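Catalase A (Saccharomyces cerevisiae, PDB 1A4E) catalyses the breakdown of hydrogen peroxide to water and oxygen as a haem-dependent peroxisomal homotetramer, probably shielding the cell from peroxide made by peroxisomal oxidases. Local coordinates at residues 21-26 and 33-38; 349-354 and 373-378; 58-63 and 243-248; 309-314 and 356-361; 94-99 and 190-195. All coordinates share one frame; numbering follows the deposited sequence.

In the fold
From the N terminus, contact 1 comes first and closes a short loop of six residues in the N-terminal arm, joining strand 22-25 to the start of helix 36-45. Contact 3 opens on strand 59-68 and closes only on helix 243-253, spanning 179 residues; contact 5 opens and closes within that span, tying the end of strand 87-95 to the loop 190-195. The two meet where strands 59-68 and 87-95 pair in the antiparallel barrel. Contact 4 opens on helix 308-313, contact 2 at 349-354; contact 4 closes at 356-361 before contact 2 closes at 373-378, so they cross, anchoring the long segment that follows helix 332-348.

Contact 1: 21-26 and 33-38; sequences VTQRIG and LQDYNL
Gln23 and Asp35 meet where strand 22-25 passes the start of helix 36-45, and one bond from main chain to carboxylate joins them. Gln23 N donates to Asp35 OD2 at 2.9 Å, arriving from above the carboxylate plane. Asp35 extends across the gap because its CG stands anti to the backbone N (chi1 -165°). The other oxygen serves the helix: Asp35 is the N-cap, and its OD1 takes the amide Leu38 N at 3.2 Å. One side chain thus ties strand to helix start, and its negative charge is probably favoured there by the two N-H groups and the helix end. Two waters donate to the same OD1. One also donates to Val21 O, while the other reaches Gln23 OE1 and holds OD1 only weakly.

Thr22 lies against the oxygen that Gln23 N meets, its CA 3.2 Å from Asp35 OD2; the Thr22 and Asp35 side chains pass each other at a slant. Its methyl CG2 packs on Leu38 CD1 at 3.7 Å, an apolar touch beside the polar cap. Arg24 fixes Thr22 from within the strand, side-on, with NE on Thr22 O and NH2 on Thr22 OG1. Gln23 itself runs out extended beyond CG, and its side chain crosses that of Gln34 at about a right angle.

This contact belongs to the N-terminal arm of the catalase subunit. Strand 22-25 pairs antiparallel with a strand of the second subunit, Tyr36 OH bonds Glu327 of the third, and helix 36-45 leads on towards strand 59-68.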
# COMPACT_ATOMS: atom_id res chain seq x y z
N VAL B 21 2.65 25.80 18.38
CA VAL B 21 3.73 26.58 17.78
C VAL B 21 4.34 25.95 16.54
O VAL B 21 4.53 24.73 16.47
CB VAL B 21 4.90 26.85 18.77
CG1 VAL B 21 4.43 27.85 19.82
CG2 VAL B 21 5.41 25.55 19.42
N THR B 22 4.56 26.76 15.51
CA THR B 22 5.26 26.30 14.33
C THR B 22 6.37 27.30 14.02
O THR B 22 6.19 28.51 14.15
CB THR B 22 4.30 26.16 13.11
OG1 THR B 22 3.61 27.39 12.94
CG2 THR B 22 3.32 25.01 13.30
N GLN B 23 7.53 26.77 13.63
CA GLN B 23 8.72 27.56 13.36
C GLN B 23 8.76 28.26 12.02
O GLN B 23 8.50 27.69 10.97
CB GLN B 23 9.95 26.68 13.46
CG GLN B 23 10.25 26.27 14.88
CD GLN B 23 11.46 25.37 14.95
OE1 GLN B 23 11.35 24.20 15.31
NE2 GLN B 23 12.63 25.88 14.60
N ARG B 24 9.13 29.53 12.13
CA ARG B 24 9.22 30.47 11.01
C ARG B 24 10.35 31.47 11.29
O ARG B 24 10.83 31.57 12.43
CB ARG B 24 7.88 31.22 10.87
CG ARG B 24 7.64 31.88 12.23
CD ARG B 24 6.23 32.11 12.65
NE ARG B 24 5.42 30.92 12.57
CZ ARG B 24 4.13 31.05 12.25
NH1 ARG B 24 3.58 32.24 12.02
NH2 ARG B 24 3.39 29.95 12.12
N ILE B 25 10.78 32.22 10.27
CA ILE B 25 11.76 33.28 10.48
C ILE B 25 11.02 34.50 11.02
O ILE B 25 10.10 35.02 10.39
CB ILE B 25 12.46 33.60 9.16
CG1 ILE B 25 13.23 32.37 8.68
CG2 ILE B 25 13.40 34.79 9.34
CD1 ILE B 25 14.39 31.91 9.59
N GLY B 26 11.41 34.97 12.21
CA GLY B 26 10.69 36.05 12.88
C GLY B 26 9.35 35.51 13.37
O GLY B 26 9.20 34.31 13.61
N LEU B 33 11.52 23.98 7.07
CA LEU B 33 11.57 22.53 6.90
C LEU B 33 11.91 21.79 8.20
O LEU B 33 11.55 20.63 8.42
CB LEU B 33 12.63 22.14 5.89
CG LEU B 33 12.31 21.29 4.68
CD1 LEU B 33 13.59 20.56 4.31
CD2 LEU B 33 11.22 20.27 4.96
N GLN B 34 12.65 22.51 9.04
CA GLN B 34 13.16 22.13 10.35
C GLN B 34 12.09 21.75 11.36
O GLN B 34 12.36 21.04 12.33
CB GLN B 34 13.96 23.33 10.78
CG GLN B 34 14.67 23.48 12.08
CD GLN B 34 15.36 24.83 12.11
OE1 GLN B 34 14.91 25.78 12.74
NE2 GLN B 34 16.47 24.92 11.38
N ASP B 35 10.85 22.20 11.16
CA ASP B 35 9.76 21.87 12.06
C ASP B 35 9.17 20.50 11.73
O ASP B 35 8.15 20.35 11.05
CB ASP B 35 8.69 22.93 11.97
CG ASP B 35 7.68 22.91 13.10
OD1 ASP B 35 7.55 21.93 13.85
OD2 ASP B 35 7.00 23.91 13.24
N TYR B 36 9.85 19.50 12.28
CA TYR B 36 9.46 18.12 12.08
C TYR B 36 8.19 17.72 12.83
O TYR B 36 7.57 16.73 12.45
CB TYR B 36 10.63 17.20 12.48
CG TYR B 36 11.27 17.54 13.81
CD1 TYR B 36 10.66 17.14 15.00
CD2 TYR B 36 12.45 18.29 13.84
CE1 TYR B 36 11.21 17.50 16.22
CE2 TYR B 36 13.01 18.65 15.06
CZ TYR B 36 12.38 18.26 16.25
OH TYR B 36 12.90 18.65 17.46
N ASN B 37 7.82 18.47 13.88
CA ASN B 37 6.59 18.19 14.62
C ASN B 37 5.35 18.59 13.84
O ASN B 37 4.34 17.89 13.92
CB ASN B 37 6.61 18.93 15.96
CG ASN B 37 7.46 18.23 17.01
OD1 ASN B 37 7.87 17.09 16.86
ND2 ASN B 37 7.76 18.89 18.13
N LEU B 38 5.43 19.68 13.05
CA LEU B 38 4.34 20.07 12.18
C LEU B 38 4.16 18.99 11.12
O LEU B 38 3.04 18.54 10.91
CB LEU B 38 4.63 21.39 11.47
CG LEU B 38 3.58 21.87 10.46
CD1 LEU B 38 2.26 22.13 11.18
CD2 LEU B 38 4.09 23.12 9.76
O HOH W 1 4.93 22.17 15.12
O HOH W 2 8.41 23.29 16.38

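Contact 2: 349-354 and 373-378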
# COMPACT_ATOMS: atom_id res chain seq x y z
N LEU B 349 -6.78 -3.78 5.19
CA LEU B 349 -6.16 -3.59 6.48
C LEU B 349 -4.68 -3.86 6.45
O LEU B 349 -3.92 -3.14 7.11
CB LEU B 349 -6.84 -4.51 7.50
CG LEU B 349 -8.33 -4.31 7.71
CD1 LEU B 349 -8.93 -5.48 8.47
CD2 LEU B 349 -8.54 -2.98 8.42
N GLY B 350 -4.23 -4.85 5.68
CA GLY B 350 -2.81 -5.18 5.60
C GLY B 350 -2.57 -6.68 5.75
O GLY B 350 -3.43 -7.40 6.24
N PRO B 351 -1.39 -7.18 5.33
CA PRO B 351 -0.97 -8.59 5.45
C PRO B 351 -1.09 -9.20 6.84
O PRO B 351 -1.32 -10.40 7.01
CB PRO B 351 0.45 -8.58 4.95
CG PRO B 351 0.45 -7.46 3.95
CD PRO B 351 -0.37 -6.39 4.65
N ASN B 352 -0.88 -8.35 7.85
CA ASN B 352 -0.95 -8.75 9.24
C ASN B 352 -2.18 -8.24 9.97
O ASN B 352 -2.12 -7.97 11.17
CB ASN B 352 0.33 -8.28 9.93
CG ASN B 352 1.52 -9.13 9.52
OD1 ASN B 352 1.44 -10.35 9.53
ND2 ASN B 352 2.66 -8.54 9.16
N PHE B 353 -3.32 -8.15 9.26
CA PHE B 353 -4.60 -7.69 9.82
C PHE B 353 -5.02 -8.47 11.06
O PHE B 353 -5.66 -7.91 11.96
CB PHE B 353 -5.72 -7.80 8.78
CG PHE B 353 -6.07 -9.21 8.32
CD1 PHE B 353 -5.36 -9.80 7.27
CD2 PHE B 353 -7.10 -9.92 8.95
CE1 PHE B 353 -5.68 -11.10 6.85
CE2 PHE B 353 -7.41 -11.22 8.53
CZ PHE B 353 -6.70 -11.81 7.48
N HIS B 354 -4.65 -9.76 11.13
CA HIS B 354 -4.96 -10.62 12.26
C HIS B 354 -4.25 -10.25 13.55
O HIS B 354 -4.56 -10.78 14.61
CB HIS B 354 -4.64 -12.07 11.91
CG HIS B 354 -3.21 -12.32 11.44
ND1 HIS B 354 -2.66 -11.92 10.30
CD2 HIS B 354 -2.27 -13.02 12.16
CE1 HIS B 354 -1.42 -12.36 10.30
NE2 HIS B 354 -1.20 -13.02 11.41
N ASP B 373 6.84 -12.56 9.02
CA ASP B 373 7.22 -11.28 8.41
C ASP B 373 6.05 -10.45 7.90
O ASP B 373 4.98 -10.48 8.50
CB ASP B 373 8.24 -11.57 7.29
CG ASP B 373 9.52 -12.32 7.67
OD1 ASP B 373 9.78 -12.56 8.85
OD2 ASP B 373 10.27 -12.67 6.76
N GLY B 374 6.19 -9.70 6.81
CA GLY B 374 5.12 -8.87 6.30
C GLY B 374 5.14 -7.51 6.99
O GLY B 374 5.60 -7.41 8.13
N PRO B 375 4.67 -6.44 6.35
CA PRO B 375 4.60 -5.12 6.96
C PRO B 375 3.76 -5.06 8.23
O PRO B 375 2.76 -5.76 8.35
CB PRO B 375 4.06 -4.24 5.84
CG PRO B 375 3.34 -5.19 4.92
CD PRO B 375 4.22 -6.43 4.96
N MET B 376 4.24 -4.26 9.18
CA MET B 376 3.59 -4.03 10.46
C MET B 376 3.34 -5.30 11.25
O MET B 376 2.22 -5.60 11.69
CB MET B 376 2.27 -3.27 10.23
CG MET B 376 2.45 -1.85 9.73
SD MET B 376 3.34 -0.82 10.93
CE MET B 376 2.24 -0.77 12.32
N ASN B 377 4.42 -6.09 11.36
CA ASN B 377 4.40 -7.30 12.18
C ASN B 377 4.83 -6.80 13.55
O ASN B 377 6.01 -6.58 13.84
CB ASN B 377 5.38 -8.32 11.62
CG ASN B 377 5.24 -9.68 12.27
OD1 ASN B 377 5.22 -9.82 13.50
ND2 ASN B 377 5.13 -10.73 11.46
N VAL B 378 3.82 -6.59 14.39
CA VAL B 378 4.00 -5.97 15.70
C VAL B 378 3.98 -6.90 16.90
O VAL B 378 4.23 -6.42 18.00
CB VAL B 378 2.92 -4.87 15.93
CG1 VAL B 378 3.12 -3.76 14.91
CG2 VAL B 378 1.51 -5.44 15.79
O HOH W 3 -0.07 -5.46 8.02
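Asn352 holds the loop 373-378 through its side-chain amide, reaching out from a type I beta turn, Gly350 to Phe353, that follows helix 332-348. Its ND2 donates twice, to Pro375 O at 2.9 Å and to Asp373 O at 3.1 Å. The second bond is nearly straight (172°) and lies in the amide plane, whereas Pro375 O is met from above its carbonyl plane. With CG anti to the carbonyl carbon (chi1 -73°), the amide points into the bend of the loop. The two proline rings cross at about a right angle, Pro351 CG touching Pro375 CG at 3.8 Å. The backbone angles of Gly374 by themselves call for glycine, and a beta carbon would also crowd Asn352 ND2.

Further out, Asn352 OD1 accepts from His44 of the third subunit, so the amide is gripped at both ends and its rotation fixed. An alanine in place of Asn352 would probably leave Asp373 O and Pro375 O short of a donor and His44 of the third subunit without its acceptor. A water also bridges Asn352 N and Pro375 O. Asp373 O has a second donor, Asn377 ND2 at 3.0 Å, coming from the same face of the carbonyl as Asn352 ND2.

Contact 3: 58-63 and 243-248; sequences HGSGAF and YCQQDL
Gly59 and Gln245 begin the contact loosely, Gly59 O lying 4.3 Å from Gln245 OE1. Gly59 has no side chain to offer the helix; its nearest atoms are about 7 Å from the bound haem and about 7 Å from the side chain of the active-site His56.

Ser60 follows and carries the polar link. Its OG donates to Gln245 OE1 at 2.8 Å, tilted out of the amide carbonyl plane by 35°. The same hydroxyl rests against the stem of the glutamine, 3.4 Å from Gln245 CB, so the serine nestles into the crook of the longer chain. That crook comes from a bend at chi2 (54°), which folds the amide of Gln245 back over the strand. Outside the two segments, Gln245 N bonds Asp105 OD2, and its side chain packs on Phe308 and on Thr155 of the second subunit.

Strand 59-68 belongs to the antiparallel beta barrel of the catalase fold, pairing with strands 87-95 and 294-303. The short helical segment runs almost parallel to this part of the strand, with the two axes 8.5 Å apart at their closest.

At Gly61 a water accepts from the backbone, Gly61 N, at 3.1 Å and lies close to Gln245 OE1 as well. Leu248 then takes over, its CD2 4.2 Å from both Ser60 CB and Gly61 O. Ala62 turns its CB toward the helix but stays at the margin of the contact. Leu248 also touches Phe94 of the neighbouring strand, while Asp247 makes a salt bridge with Arg193.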
# COMPACT_ATOMS: atom_id res chain seq x y z
N HIS B 58 -20.71 1.18 5.20
CA HIS B 58 -21.28 1.91 6.31
C HIS B 58 -21.83 0.96 7.36
O HIS B 58 -22.65 0.10 7.04
CB HIS B 58 -22.40 2.81 5.78
CG HIS B 58 -22.91 3.75 6.85
ND1 HIS B 58 -22.24 4.75 7.40
CD2 HIS B 58 -24.14 3.69 7.44
CE1 HIS B 58 -23.00 5.30 8.30
NE2 HIS B 58 -24.14 4.66 8.32
N GLY B 59 -21.43 1.13 8.63
CA GLY B 59 -21.89 0.26 9.70
C GLY B 59 -21.69 0.79 11.12
O GLY B 59 -21.23 1.91 11.34
N SER B 60 -22.03 -0.09 12.07
CA SER B 60 -21.99 0.16 13.51
C SER B 60 -21.61 -1.12 14.23
O SER B 60 -21.76 -2.21 13.69
CB SER B 60 -23.36 0.56 14.01
OG SER B 60 -23.84 1.76 13.42
N GLY B 61 -21.13 -1.07 15.47
CA GLY B 61 -20.77 -2.30 16.16
C GLY B 61 -20.84 -2.20 17.66
O GLY B 61 -20.97 -1.12 18.23
N ALA B 62 -20.73 -3.36 18.32
CA ALA B 62 -20.76 -3.47 19.76
C ALA B 62 -20.26 -4.84 20.18
O ALA B 62 -20.28 -5.78 19.40
CB ALA B 62 -22.18 -3.33 20.30
N PHE B 63 -19.75 -4.93 21.41
CA PHE B 63 -19.28 -6.17 22.01
C PHE B 63 -20.37 -6.75 22.90
O PHE B 63 -21.27 -6.03 23.36
CB PHE B 63 -18.03 -5.95 22.88
CG PHE B 63 -16.81 -5.49 22.10
CD1 PHE B 63 -15.98 -6.43 21.48
CD2 PHE B 63 -16.52 -4.12 22.00
CE1 PHE B 63 -14.87 -6.01 20.76
CE2 PHE B 63 -15.40 -3.71 21.28
CZ PHE B 63 -14.57 -4.65 20.66
N TYR B 243 -28.95 7.52 12.71
CA TYR B 243 -30.04 7.11 13.57
C TYR B 243 -29.86 5.75 14.24
O TYR B 243 -29.98 5.67 15.46
CB TYR B 243 -31.31 7.13 12.72
CG TYR B 243 -32.59 6.87 13.50
CD1 TYR B 243 -33.14 7.87 14.30
CD2 TYR B 243 -33.21 5.63 13.40
CE1 TYR B 243 -34.31 7.62 15.02
CE2 TYR B 243 -34.37 5.37 14.11
CZ TYR B 243 -34.92 6.36 14.92
OH TYR B 243 -36.08 6.11 15.61
N CYS B 244 -29.54 4.70 13.47
CA CYS B 244 -29.36 3.37 14.02
C CYS B 244 -28.08 3.25 14.85
O CYS B 244 -28.07 2.52 15.84
CB CYS B 244 -29.36 2.36 12.88
SG CYS B 244 -30.92 2.32 11.96
N GLN B 245 -27.01 3.97 14.49
CA GLN B 245 -25.78 4.01 15.28
C GLN B 245 -26.06 4.64 16.64
O GLN B 245 -25.63 4.12 17.68
CB GLN B 245 -24.71 4.83 14.51
CG GLN B 245 -23.45 5.26 15.27
CD GLN B 245 -22.69 4.13 15.94
OE1 GLN B 245 -22.31 3.15 15.30
NE2 GLN B 245 -22.44 4.22 17.24
N GLN B 246 -26.80 5.74 16.63
CA GLN B 246 -27.19 6.42 17.85
C GLN B 246 -28.10 5.54 18.71
O GLN B 246 -27.95 5.50 19.93
CB GLN B 246 -27.90 7.69 17.48
CG GLN B 246 -28.22 8.51 18.70
CD GLN B 246 -28.77 9.88 18.39
OE1 GLN B 246 -29.21 10.57 19.31
NE2 GLN B 246 -28.77 10.37 17.15
N ASP B 247 -29.03 4.82 18.06
CA ASP B 247 -29.93 3.93 18.76
C ASP B 247 -29.19 2.80 19.49
O ASP B 247 -29.46 2.54 20.66
CB ASP B 247 -30.93 3.35 17.75
CG ASP B 247 -31.85 2.31 18.38
OD1 ASP B 247 -32.83 2.68 19.02
OD2 ASP B 247 -31.56 1.13 18.24
N LEU B 248 -28.26 2.14 18.79
CA LEU B 248 -27.50 1.05 19.36
C LEU B 248 -26.61 1.54 20.49
O LEU B 248 -26.59 0.92 21.56
CB LEU B 248 -26.65 0.40 18.28
CG LEU B 248 -25.80 -0.81 18.67
CD1 LEU B 248 -26.67 -1.95 19.21
CD2 LEU B 248 -25.05 -1.28 17.44
O HOH W 4 -20.32 1.69 16.75

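Contact 4: 309-314 and 356-361; sequences FAQVEQ and IPVNCP
Gln311 and Val358 bring the two backbones closest, with 5.8 Å between their CA atoms, where the wide pi-type turn at the end of helix 308-313 faces a short helix-like bend at 357-359. This is a join between the helix and the long loop that follows helix 332-348, within the catalase fold.

Val358 wedges into the helix side. With CG1 anti to the carbonyl carbon (chi1 -77°), CG2 falls between the backbone N and the carbonyl carbon and sits 3.6 Å from both Ala310 O and Gln311 O, while CG1 packs at 3.8 Å on Gln311 CG. Beside it, Ile356 crosses Gln314 at about a right angle, its CG2 lying 3.6 Å from Gln314 NE2. That amide nitrogen donates chiefly to Asn377 O of the third subunit and only weakly to Ala310 O.

Asn359 closes the helix end. Its ND2 donates to Gln314 O at 3.0 Å, tilted slightly from the carbonyl plane, and bonds Phe353 O weakly. Its OD1 accepts from Ala316 N, so both ends of the amide are tied. A leucine in place of Asn359 would probably leave Gln314 O and Ala316 N without these partners and free the chain just after the helix to shift.

In the wide turn Gln314 N bonds Phe309 O rather than Ala310 O. A water fills in, donating to Ala310 O at 2.8 Å and accepting from Val358 N.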
# COMPACT_ATOMS: atom_id res chain seq x y z
N PHE B 309 -12.87 3.53 15.14
CA PHE B 309 -11.93 3.17 14.09
C PHE B 309 -11.16 1.90 14.39
O PHE B 309 -11.12 0.98 13.58
CB PHE B 309 -10.91 4.30 13.84
CG PHE B 309 -9.92 3.95 12.73
CD1 PHE B 309 -10.26 4.19 11.40
CD2 PHE B 309 -8.68 3.35 13.04
CE1 PHE B 309 -9.38 3.81 10.37
CE2 PHE B 309 -7.82 2.97 12.02
CZ PHE B 309 -8.17 3.20 10.69
N ALA B 310 -10.55 1.85 15.56
CA ALA B 310 -9.71 0.74 15.94
C ALA B 310 -10.43 -0.58 16.12
O ALA B 310 -9.91 -1.65 15.77
CB ALA B 310 -8.99 1.08 17.22
N GLN B 311 -11.67 -0.52 16.62
CA GLN B 311 -12.41 -1.72 16.93
C GLN B 311 -13.49 -2.16 15.97
O GLN B 311 -13.75 -3.36 15.86
CB GLN B 311 -13.01 -1.55 18.33
CG GLN B 311 -11.88 -1.48 19.33
CD GLN B 311 -12.33 -1.19 20.74
OE1 GLN B 311 -12.15 -1.98 21.65
NE2 GLN B 311 -12.94 -0.02 20.94
N VAL B 312 -14.12 -1.23 15.26
CA VAL B 312 -15.21 -1.55 14.35
C VAL B 312 -14.76 -1.42 12.91
O VAL B 312 -14.92 -2.33 12.10
CB VAL B 312 -16.41 -0.60 14.64
CG1 VAL B 312 -17.61 -0.95 13.77
CG2 VAL B 312 -16.85 -0.76 16.09
N GLU B 313 -14.15 -0.28 12.57
CA GLU B 313 -13.68 -0.05 11.22
C GLU B 313 -12.54 -0.99 10.86
O GLU B 313 -12.46 -1.46 9.72
CB GLU B 313 -13.27 1.41 11.10
CG GLU B 313 -13.01 1.87 9.67
CD GLU B 313 -14.20 1.78 8.71
OE1 GLU B 313 -15.36 1.85 9.12
OE2 GLU B 313 -13.95 1.67 7.51
N GLN B 314 -11.65 -1.30 11.81
CA GLN B 314 -10.58 -2.24 11.55
C GLN B 314 -10.97 -3.72 11.72
O GLN B 314 -10.14 -4.61 11.50
CB GLN B 314 -9.41 -1.93 12.46
CG GLN B 314 -8.67 -0.68 12.03
CD GLN B 314 -7.28 -0.58 12.63
OE1 GLN B 314 -6.29 -0.37 11.93
NE2 GLN B 314 -7.16 -0.72 13.95
N ILE B 356 -4.23 -6.99 14.50
CA ILE B 356 -5.03 -5.89 15.03
C ILE B 356 -5.85 -6.47 16.18
O ILE B 356 -6.46 -7.53 15.97
CB ILE B 356 -5.97 -5.31 13.94
CG1 ILE B 356 -5.17 -4.74 12.78
CG2 ILE B 356 -6.83 -4.21 14.54
CD1 ILE B 356 -6.03 -4.23 11.61
N PRO B 357 -5.86 -5.88 17.40
CA PRO B 357 -6.49 -6.43 18.60
C PRO B 357 -7.88 -7.07 18.47
O PRO B 357 -8.07 -8.19 18.93
CB PRO B 357 -6.46 -5.25 19.54
CG PRO B 357 -5.11 -4.66 19.24
CD PRO B 357 -5.11 -4.68 17.73
N VAL B 358 -8.84 -6.42 17.79
CA VAL B 358 -10.17 -7.01 17.59
C VAL B 358 -10.18 -8.22 16.68
O VAL B 358 -11.11 -9.02 16.76
CB VAL B 358 -11.20 -6.00 17.01
CG1 VAL B 358 -11.62 -5.12 18.15
CG2 VAL B 358 -10.67 -5.17 15.83
N ASN B 359 -9.19 -8.40 15.79
CA ASN B 359 -9.10 -9.58 14.93
C ASN B 359 -8.24 -10.70 15.49
O ASN B 359 -8.20 -11.80 14.97
CB ASN B 359 -8.56 -9.18 13.57
CG ASN B 359 -9.50 -8.18 12.94
OD1 ASN B 359 -10.70 -8.17 13.20
ND2 ASN B 359 -8.95 -7.29 12.11
N CYS B 360 -7.52 -10.39 16.57
CA CYS B 360 -6.63 -11.33 17.22
C CYS B 360 -7.44 -12.44 17.92
O CYS B 360 -8.42 -12.15 18.61
CB CYS B 360 -5.76 -10.53 18.19
SG CYS B 360 -4.52 -11.50 19.08
N PRO B 361 -7.11 -13.72 17.71
CA PRO B 361 -7.72 -14.85 18.42
C PRO B 361 -7.25 -14.92 19.86
O PRO B 361 -6.42 -15.77 20.18
CB PRO B 361 -7.30 -16.03 17.57
CG PRO B 361 -5.93 -15.63 17.06
CD PRO B 361 -6.20 -14.19 16.66
O HOH W 5 -8.38 -3.20 17.56

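Contact 5: 94-99 and 190-195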
# COMPACT_ATOMS: atom_id res chain seq x y z
N PHE B 94 -23.02 -4.40 12.53
CA PHE B 94 -24.23 -4.26 11.74
C PHE B 94 -23.95 -3.27 10.62
O PHE B 94 -23.15 -2.36 10.81
CB PHE B 94 -25.34 -3.70 12.56
CG PHE B 94 -25.76 -4.54 13.75
CD1 PHE B 94 -26.48 -5.72 13.55
CD2 PHE B 94 -25.46 -4.09 15.04
CE1 PHE B 94 -26.91 -6.45 14.65
CE2 PHE B 94 -25.90 -4.84 16.13
CZ PHE B 94 -26.63 -6.02 15.94
N SER B 95 -24.58 -3.38 9.45
CA SER B 95 -24.27 -2.49 8.34
C SER B 95 -25.33 -2.45 7.25
O SER B 95 -26.26 -3.24 7.26
CB SER B 95 -22.96 -2.93 7.71
OG SER B 95 -23.04 -4.29 7.34
N THR B 96 -25.21 -1.50 6.32
CA THR B 96 -26.03 -1.53 5.12
C THR B 96 -25.20 -2.21 4.02
O THR B 96 -24.13 -2.76 4.31
CB THR B 96 -26.43 -0.08 4.76
OG1 THR B 96 -25.23 0.67 4.65
CG2 THR B 96 -27.35 0.56 5.80
N VAL B 97 -25.63 -2.25 2.75
CA VAL B 97 -24.85 -2.95 1.73
C VAL B 97 -24.27 -2.05 0.64
O VAL B 97 -23.05 -2.01 0.48
CB VAL B 97 -25.72 -4.06 1.06
CG1 VAL B 97 -24.93 -4.84 0.02
CG2 VAL B 97 -26.16 -5.06 2.10
N GLY B 98 -25.09 -1.30 -0.11
CA GLY B 98 -24.60 -0.57 -1.27
C GLY B 98 -23.98 0.80 -1.02
O GLY B 98 -23.16 1.24 -1.81
N GLY B 99 -24.35 1.48 0.07
CA GLY B 99 -23.91 2.84 0.32
C GLY B 99 -22.46 2.98 0.77
O GLY B 99 -21.89 2.07 1.36
N ALA B 190 -36.42 -0.51 11.84
CA ALA B 190 -36.51 0.66 12.70
C ALA B 190 -35.18 1.00 13.37
O ALA B 190 -34.91 2.14 13.74
CB ALA B 190 -37.54 0.42 13.79
N ASN B 191 -34.40 -0.07 13.53
CA ASN B 191 -33.06 -0.05 14.08
C ASN B 191 -32.45 -1.45 14.02
O ASN B 191 -33.11 -2.41 13.60
CB ASN B 191 -33.10 0.44 15.52
CG ASN B 191 -34.05 -0.30 16.44
OD1 ASN B 191 -33.87 -1.47 16.76
ND2 ASN B 191 -35.10 0.38 16.89
N TYR B 192 -31.18 -1.60 14.44
CA TYR B 192 -30.48 -2.88 14.43
C TYR B 192 -30.94 -3.88 15.47
O TYR B 192 -30.74 -5.09 15.33
CB TYR B 192 -28.98 -2.64 14.60
CG TYR B 192 -28.34 -1.92 13.42
CD1 TYR B 192 -28.61 -2.35 12.12
CD2 TYR B 192 -27.47 -0.84 13.64
CE1 TYR B 192 -28.03 -1.71 11.03
CE2 TYR B 192 -26.89 -0.19 12.55
CZ TYR B 192 -27.18 -0.62 11.25
OH TYR B 192 -26.62 0.01 10.16
N ARG B 193 -31.58 -3.37 16.53
CA ARG B 193 -32.11 -4.21 17.61
C ARG B 193 -33.44 -4.85 17.24
O ARG B 193 -33.94 -5.72 17.94
CB ARG B 193 -32.29 -3.35 18.85
CG ARG B 193 -30.98 -2.78 19.35
CD ARG B 193 -31.19 -1.46 20.07
NE ARG B 193 -32.15 -1.57 21.14
CZ ARG B 193 -33.20 -0.75 21.24
NH1 ARG B 193 -33.43 0.23 20.37
NH2 ARG B 193 -34.06 -0.95 22.22
N SER B 194 -34.03 -4.43 16.11
CA SER B 194 -35.35 -4.88 15.71
C SER B 194 -35.35 -5.69 14.43
O SER B 194 -36.30 -5.62 13.65
CB SER B 194 -36.23 -3.65 15.57
OG SER B 194 -36.35 -2.93 16.79
N MET B 195 -34.28 -6.47 14.19
CA MET B 195 -34.17 -7.30 12.99
C MET B 195 -33.53 -8.65 13.30
O MET B 195 -32.89 -8.83 14.33
CB MET B 195 -33.33 -6.61 11.90
CG MET B 195 -31.95 -6.16 12.36
SD MET B 195 -30.91 -5.51 11.03
CE MET B 195 -29.42 -6.38 11.46
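Phe94 and Tyr192 form the tight part of this contact, their rings nearly parallel (8°) but slid so far apart that they barely overlap, with centroids 5.0 Å from each other. Each instead sets its methylene over the other's face. Phe94 CB stands 3.4 Å from the Tyr192 ring centroid, almost on the normal, and Tyr192 CB lies over the Phe94 ring at 3.9 Å from its centroid, a reciprocal CH-pi pair. The two side chains slide past each other in opposite directions. Met195 adds its CE at 3.7 Å from Phe94 CD1, coming in obliquely.

The looser part lies at the far end of Tyr192. There its OH is 3.9 Å from Ser95 CA and grazes Thr96 CG2 at 4.5 Å. Ser95 has its CB turned away from the loop, and its OG bonds His56 ND1; in catalases this serine is thought to orient the active-site histidine. On the loop side Arg193, partly exposed, also turns from the strand.

Phe94 meets Phe113 edge-to-face, while Tyr192 rests on Cys244 of helix 243-253. Loop 190-195 packs on both this helix and strand 87-95, and Phe94 also reaches the helix directly, at Leu248; the strand pairs with 59-68 and 112-119 in the barrel.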